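Local coordinates for NDP-N-acetyl-D-galactosaminuronic acid dehydrogenase (PDB 3G79), which probably oxidises UDP-N-acetyl-D-mannosamine to the corresponding uronic acid in two successive NAD+-dependent steps, at residues 232-235 with 236-240; 376-379 with 380-384. All blocks are in the same frame, centred on the assembly; numbering follows the deposited sequence.

Interaction 1: residues 232-235 with 236-240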
ATOM      1  N   GLU A 232     -16.215 -13.142  -0.424  1.00 27.11           N
ATOM      2  CA  GLU A 232     -16.108 -12.850  -1.867  1.00 26.13           C
ATOM      3  C   GLU A 232     -15.353 -11.559  -2.147  1.00 26.22           C
ATOM      4  O   GLU A 232     -14.577 -11.476  -3.105  1.00 27.01           O
ATOM      5  CB  GLU A 232     -17.496 -12.745  -2.516  1.00 26.08           C
ATOM      6  CG  GLU A 232     -18.278 -14.084  -2.692  1.00 31.04           C
ATOM      7  CD  GLU A 232     -19.742 -13.789  -2.780  1.00 25.46           C
ATOM      8  OE1 GLU A 232     -20.113 -12.675  -2.370  1.00 31.44           O
ATOM      9  OE2 GLU A 232     -20.511 -14.587  -3.295  1.00 30.09           O
ATOM     10  N   VAL A 233     -15.619 -10.550  -1.331  1.00 25.21           N
ATOM     11  CA  VAL A 233     -14.949  -9.269  -1.406  1.00 25.05           C
ATOM     12  C   VAL A 233     -13.478  -9.369  -1.039  1.00 26.20           C
ATOM     13  O   VAL A 233     -12.643  -8.685  -1.608  1.00 25.06           O
ATOM     14  CB  VAL A 233     -15.688  -8.256  -0.531  1.00 24.45           C
ATOM     15  CG1 VAL A 233     -14.893  -7.016  -0.317  1.00 21.08           C
ATOM     16  CG2 VAL A 233     -17.020  -7.944  -1.205  1.00 22.28           C
ATOM     17  N   THR A 234     -13.146 -10.279  -0.147  1.00 29.26           N
ATOM     18  CA  THR A 234     -11.742 -10.443   0.250  1.00 31.22           C
ATOM     19  C   THR A 234     -10.820 -10.710  -0.911  1.00 31.68           C
ATOM     20  O   THR A 234      -9.793 -10.021  -1.059  1.00 31.82           O
ATOM     21  CB  THR A 234     -11.557 -11.555   1.273  1.00 31.63           C
ATOM     22  OG1 THR A 234     -12.191 -11.172   2.502  1.00 30.47           O
ATOM     23  CG2 THR A 234     -10.031 -11.832   1.493  1.00 31.20           C
ATOM     24  N   LYS A 235     -11.199 -11.677  -1.746  1.00 31.37           N
ATOM     25  CA  LYS A 235     -10.421 -11.982  -2.935  1.00 32.34           C
ATOM     26  C   LYS A 235     -10.363 -10.850  -3.962  1.00 33.10           C
ATOM     27  O   LYS A 235      -9.318 -10.652  -4.605  1.00 33.93           O
ATOM     28  CB  LYS A 235     -10.867 -13.331  -3.543  1.00 33.36           C
ATOM     29  CG  LYS A 235     -11.188 -13.335  -4.998  1.00 53.14           C
ATOM     30  CD  LYS A 235     -10.001 -13.316  -5.947  1.00 33.82           C
ATOM     31  CE  LYS A 235     -10.646 -13.188  -7.368  1.00 53.34           C
ATOM     32  NZ  LYS A 235      -9.788 -13.273  -8.574  1.00 32.60           N
ATOM     33  N   THR A 236     -11.439 -10.078  -4.125  1.00 33.09           N
ATOM     34  CA  THR A 236     -11.330  -8.955  -5.062  1.00 33.31           C
ATOM     35  C   THR A 236     -10.444  -7.880  -4.443  1.00 31.86           C
ATOM     36  O   THR A 236      -9.533  -7.399  -5.110  1.00 32.76           O
ATOM     37  CB  THR A 236     -12.689  -8.374  -5.626  1.00 34.17           C
ATOM     38  OG1 THR A 236     -13.376  -7.646  -4.608  1.00 40.96           O
ATOM     39  CG2 THR A 236     -13.589  -9.464  -6.167  1.00 39.97           C
ATOM     40  N   ALA A 237     -10.663  -7.559  -3.169  1.00 30.10           N
ATOM     41  CA  ALA A 237      -9.835  -6.577  -2.450  1.00 29.31           C
ATOM     42  C   ALA A 237      -8.368  -6.911  -2.489  1.00 31.05           C
ATOM     43  O   ALA A 237      -7.536  -5.995  -2.529  1.00 31.87           O
ATOM     44  CB  ALA A 237     -10.266  -6.422  -1.018  1.00 28.34           C
ATOM     45  N   GLU A 238      -8.003  -8.193  -2.481  1.00 31.95           N
ATOM     46  CA  GLU A 238      -6.547  -8.458  -2.499  1.00 32.50           C
ATOM     47  C   GLU A 238      -5.922  -8.106  -3.836  1.00 33.08           C
ATOM     48  O   GLU A 238      -4.829  -7.577  -3.884  1.00 34.21           O
ATOM     49  CB  GLU A 238      -6.110  -9.836  -1.937  1.00 32.11           C
ATOM     50  CG  GLU A 238      -6.991 -11.012  -2.191  1.00 48.21           C
ATOM     51  CD  GLU A 238      -6.799 -12.138  -1.161  1.00 31.84           C
ATOM     52  OE1 GLU A 238      -6.918 -11.916   0.057  1.00 48.10           O
ATOM     53  OE2 GLU A 238      -6.561 -13.276  -1.577  1.00 48.55           O
ATOM     54  N   ASN A 239      -6.637  -8.346  -4.922  1.00 32.29           N
ATOM     55  CA  ASN A 239      -6.137  -7.974  -6.218  1.00 31.27           C
ATOM     56  C   ASN A 239      -6.194  -6.472  -6.441  1.00 31.41           C
ATOM     57  O   ASN A 239      -5.249  -5.884  -6.910  1.00 31.47           O
ATOM     58  CB  ASN A 239      -6.897  -8.738  -7.273  1.00 30.94           C
ATOM     59  CG  ASN A 239      -6.668 -10.217  -7.144  1.00 47.29           C
ATOM     60  OD1 ASN A 239      -5.533 -10.647  -6.962  1.00 32.26           O
ATOM     61  ND2 ASN A 239      -7.733 -11.007  -7.204  1.00 32.30           N
ATOM     62  N   THR A 240      -7.308  -5.856  -6.083  1.00 31.04           N
ATOM     63  CA  THR A 240      -7.457  -4.408  -6.120  1.00 30.87           C
ATOM     64  C   THR A 240      -6.310  -3.626  -5.378  1.00 30.51           C
ATOM     65  O   THR A 240      -5.669  -2.716  -5.939  1.00 29.27           O
ATOM     66  CB  THR A 240      -8.875  -4.072  -5.589  1.00 31.59           C
ATOM     67  OG1 THR A 240      -9.842  -4.506  -6.566  1.00 33.58           O
ATOM     68  CG2 THR A 240      -9.047  -2.565  -5.313  1.00 33.33           C
TER

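Interaction 2: residues 376-379 with 380-384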
ATOM      1  N   GLU A 376       0.650  -6.641 -25.647  1.00 28.34           N
ATOM      2  CA  GLU A 376      -0.272  -6.548 -26.772  1.00 29.26           C
ATOM      3  C   GLU A 376      -0.613  -5.088 -27.098  1.00 28.90           C
ATOM      4  O   GLU A 376      -0.280  -4.638 -28.177  1.00 29.16           O
ATOM      5  CB  GLU A 376      -1.518  -7.399 -26.564  1.00 30.41           C
ATOM      6  CG  GLU A 376      -2.360  -7.542 -27.775  1.00 63.00           C
ATOM      7  CD  GLU A 376      -3.166  -8.828 -27.755  1.00 33.30           C
ATOM      8  OE1 GLU A 376      -4.121  -8.939 -28.556  1.00 63.86           O
ATOM      9  OE2 GLU A 376      -2.829  -9.745 -26.961  1.00 63.47           O
ATOM     10  N   PRO A 377      -1.238  -4.326 -26.162  1.00 29.15           N
ATOM     11  CA  PRO A 377      -1.520  -2.945 -26.600  1.00 28.92           C
ATOM     12  C   PRO A 377      -0.284  -2.184 -27.075  1.00 29.00           C
ATOM     13  O   PRO A 377      -0.425  -1.299 -27.894  1.00 30.17           O
ATOM     14  CB  PRO A 377      -2.154  -2.283 -25.374  1.00 28.21           C
ATOM     15  CG  PRO A 377      -1.684  -3.102 -24.202  1.00 35.13           C
ATOM     16  CD  PRO A 377      -1.551  -4.510 -24.723  1.00 29.16           C
ATOM     17  N   TYR A 378       0.907  -2.534 -26.594  1.00 28.81           N
ATOM     18  CA  TYR A 378       2.133  -1.885 -27.059  1.00 28.72           C
ATOM     19  C   TYR A 378       2.414  -2.267 -28.489  1.00 29.61           C
ATOM     20  O   TYR A 378       2.614  -1.395 -29.344  1.00 29.91           O
ATOM     21  CB  TYR A 378       3.332  -2.239 -26.196  1.00 28.32           C
ATOM     22  CG  TYR A 378       4.623  -1.628 -26.738  1.00 27.25           C
ATOM     23  CD1 TYR A 378       5.195  -0.473 -26.151  1.00 28.22           C
ATOM     24  CD2 TYR A 378       5.285  -2.207 -27.842  1.00 28.31           C
ATOM     25  CE1 TYR A 378       6.369   0.074 -26.664  1.00 25.56           C
ATOM     26  CE2 TYR A 378       6.427  -1.670 -28.340  1.00 25.72           C
ATOM     27  CZ  TYR A 378       6.972  -0.512 -27.764  1.00 27.79           C
ATOM     28  OH  TYR A 378       8.154   0.001 -28.301  1.00 25.13           O
ATOM     29  N   ARG A 379       2.433  -3.571 -28.755  1.00 30.65           N
ATOM     30  CA  ARG A 379       2.645  -4.054 -30.113  1.00 31.89           C
ATOM     31  C   ARG A 379       1.674  -3.385 -31.074  1.00 32.74           C
ATOM     32  O   ARG A 379       2.047  -3.027 -32.199  1.00 33.99           O
ATOM     33  CB  ARG A 379       2.521  -5.580 -30.188  1.00 32.32           C
ATOM     34  CG  ARG A 379       2.568  -6.123 -31.595  1.00 21.18           C
ATOM     35  CD  ARG A 379       2.406  -7.607 -31.620  1.00 32.64           C
ATOM     36  NE  ARG A 379       2.385  -8.086 -32.974  1.00 20.75           N
ATOM     37  CZ  ARG A 379       1.303  -8.303 -33.730  1.00 33.88           C
ATOM     38  NH1 ARG A 379       0.059  -8.068 -33.301  1.00 21.62           N
ATOM     39  NH2 ARG A 379       1.479  -8.750 -34.968  1.00 21.77           N
ATOM     40  N   ASP A 380       0.449  -3.173 -30.617  1.00 32.68           N
ATOM     41  CA  ASP A 380      -0.579  -2.581 -31.458  1.00 33.97           C
ATOM     42  C   ASP A 380      -0.335  -1.131 -31.826  1.00 33.87           C
ATOM     43  O   ASP A 380      -0.584  -0.742 -32.982  1.00 34.17           O
ATOM     44  CB  ASP A 380      -1.971  -2.800 -30.846  1.00 35.92           C
ATOM     45  CG  ASP A 380      -2.531  -4.185 -31.180  1.00 53.71           C
ATOM     46  OD1 ASP A 380      -2.050  -4.807 -32.154  1.00 36.44           O
ATOM     47  OD2 ASP A 380      -3.451  -4.658 -30.482  1.00 37.57           O
ATOM     48  N   LEU A 381       0.160  -0.341 -30.862  1.00 33.52           N
ATOM     49  CA  LEU A 381       0.582   1.044 -31.106  1.00 33.47           C
ATOM     50  C   LEU A 381       1.689   1.142 -32.152  1.00 34.86           C
ATOM     51  O   LEU A 381       1.643   2.006 -33.044  1.00 36.01           O
ATOM     52  CB  LEU A 381       1.018   1.728 -29.807  1.00 33.33           C
ATOM     53  CG  LEU A 381      -0.125   2.029 -28.812  1.00 36.28           C
ATOM     54  CD1 LEU A 381       0.403   2.344 -27.427  1.00 33.60           C
ATOM     55  CD2 LEU A 381      -1.136   3.112 -29.304  1.00 32.64           C
ATOM     56  N   CYS A 382       2.669   0.255 -32.094  1.00 34.80           N
ATOM     57  CA  CYS A 382       3.730   0.344 -33.073  1.00 35.93           C
ATOM     58  C   CYS A 382       3.263   0.041 -34.494  1.00 37.54           C
ATOM     59  O   CYS A 382       3.649   0.728 -35.432  1.00 37.73           O
ATOM     60  CB  CYS A 382       4.839  -0.596 -32.724  1.00 35.99           C
ATOM     61  SG  CYS A 382       5.447  -0.265 -31.116  1.00 40.13           S
ATOM     62  N   LEU A 383       2.426  -0.986 -34.630  1.00 37.90           N
ATOM     63  CA  LEU A 383       1.987  -1.478 -35.922  1.00 37.20           C
ATOM     64  C   LEU A 383       1.135  -0.442 -36.659  1.00 38.97           C
ATOM     65  O   LEU A 383       1.139  -0.379 -37.898  1.00 40.01           O
ATOM     66  CB  LEU A 383       1.251  -2.814 -35.745  1.00 35.03           C
ATOM     67  CG  LEU A 383       2.157  -4.048 -35.579  1.00 33.30           C
ATOM     68  CD1 LEU A 383       1.380  -5.219 -35.068  1.00 33.62           C
ATOM     69  CD2 LEU A 383       2.866  -4.444 -36.897  1.00 33.47           C
ATOM     70  N   LYS A 384       0.455   0.407 -35.899  1.00 39.53           N
ATOM     71  CA  LYS A 384      -0.451   1.379 -36.483  1.00 40.09           C
ATOM     72  C   LYS A 384       0.335   2.568 -36.966  1.00 39.09           C
ATOM     73  O   LYS A 384       0.003   3.177 -37.982  1.00 39.29           O
ATOM     74  CB  LYS A 384      -1.447   1.851 -35.430  1.00 41.52           C
ATOM     75  CG  LYS A 384      -2.918   1.842 -35.882  1.00 52.92           C
ATOM     76  CD  LYS A 384      -3.752   2.465 -34.779  1.00 43.55           C
ATOM     77  CE  LYS A 384      -3.606   3.980 -34.816  1.00 53.11           C
ATOM     78  NZ  LYS A 384      -3.342   4.484 -33.447  1.00 44.74           N
TER

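Interaction 1: residues 232-235 with 236-240
Val233 and the pair Thr236 and Ala237 illustrate how a helix can load one carbonyl with two donors. Ala237 N reaches Val233 O at 2.8 Å, almost straight in line with the C=O bond. Thr236 OG1 reaches the same Val233 O at 3.3 Å, tilted from the carbonyl plane. A chi1 of 72° sets this hydroxyl between the backbone N and the carbonyl carbon, folding it back over the preceding turn. Beside this, Glu238 OE1 lies 3.4 Å from Thr234 CG2, while Thr234 OG1 is turned to Ala230 O. On this tightly enclosed side, Ile261, Gly269 and Val270 of the second subunit pack on Val233, Thr234 and Ala237.

The partly exposed flank is looser. The Lys235 chain bends at chi2 (76°) and runs past the Asn239 amide, with Lys235 CD 3.5 Å from Asn239 ND2. Lys235 NZ and Asn239 ND2, both donors, do not bond to each other. Asn239 ND2 is hydrogen-bonded to Asp297 OD2, and Lys235 NZ makes a longer, weak ion pair with the same oxygen. The carboxylate thus probably holds the two nitrogens side by side next to Cys293, a Lys, Asn, Cys and Asp set consistent with the active-site residues of UDP-glucose dehydrogenases.

Interaction 2: residues 376-379 with 380-384
Arg379 and Leu383, one helical turn apart, show how a guanidinium group can serve as a flat surface for an aliphatic neighbour. Leu383 CD1 sits over the centre of one face of the group, 3.4 Å from Arg379 CZ. The arginine chain is extended from CG to NE, and a chi4 of -94° then swings the guanidinium across the line of the chain, presenting its face to the methyl. Arg379 NH1 and Asp380 OD1 are 4.0 Å apart, beyond a salt bridge, with the two planes 56° askew. The attraction is probably a diffuse electrostatic one. Asp380 also runs alongside Glu376, whose CG is 4.1 Å from Asp380 OD2, while Glu376 OE2 is hydrogen-bonded to Tyr399.

The buried flank belongs to Tyr378. In a sulfur-aromatic contact, Cys382 SG lies 4.0 Å from the centroid of the Tyr378 ring, 40° off its normal; its nearest ring atom is CE2. Beyond this pair, Tyr378 packs on Val356 and Met358 of strand 355-359, and Cys382 on Val389 of strand 388-392. Ordinary helical bonds, such as Asp380 N to Glu376 O at 2.9 Å, set the one-turn spacing. Helix 375-385 connects the neighbouring parallel strands 355-359 and 388-392, a beta-alpha-beta crossover in the Rossmann-like UDP-binding domain.

Both contacts are one-turn affairs within a single helix, yet their surroundings give them different chemistry. Interaction 1 lies in the long helix 228-258 of the central domain, deep in the chain and against the second subunit; its polar groups are shared with helix 293-305 and with the partner chain. Interaction 2 occupies the short helix 375-385 of the UDP-binding domain, partly at the surface, and no other chain touches it. There Tyr378 and Cys382 are buried, whereas Asp380 and Leu383 are exposed and Arg379 is partly so. With centres 31 Å apart and nearest atoms about 18 Å apart, the two do not touch, and they fall in different domains of the family.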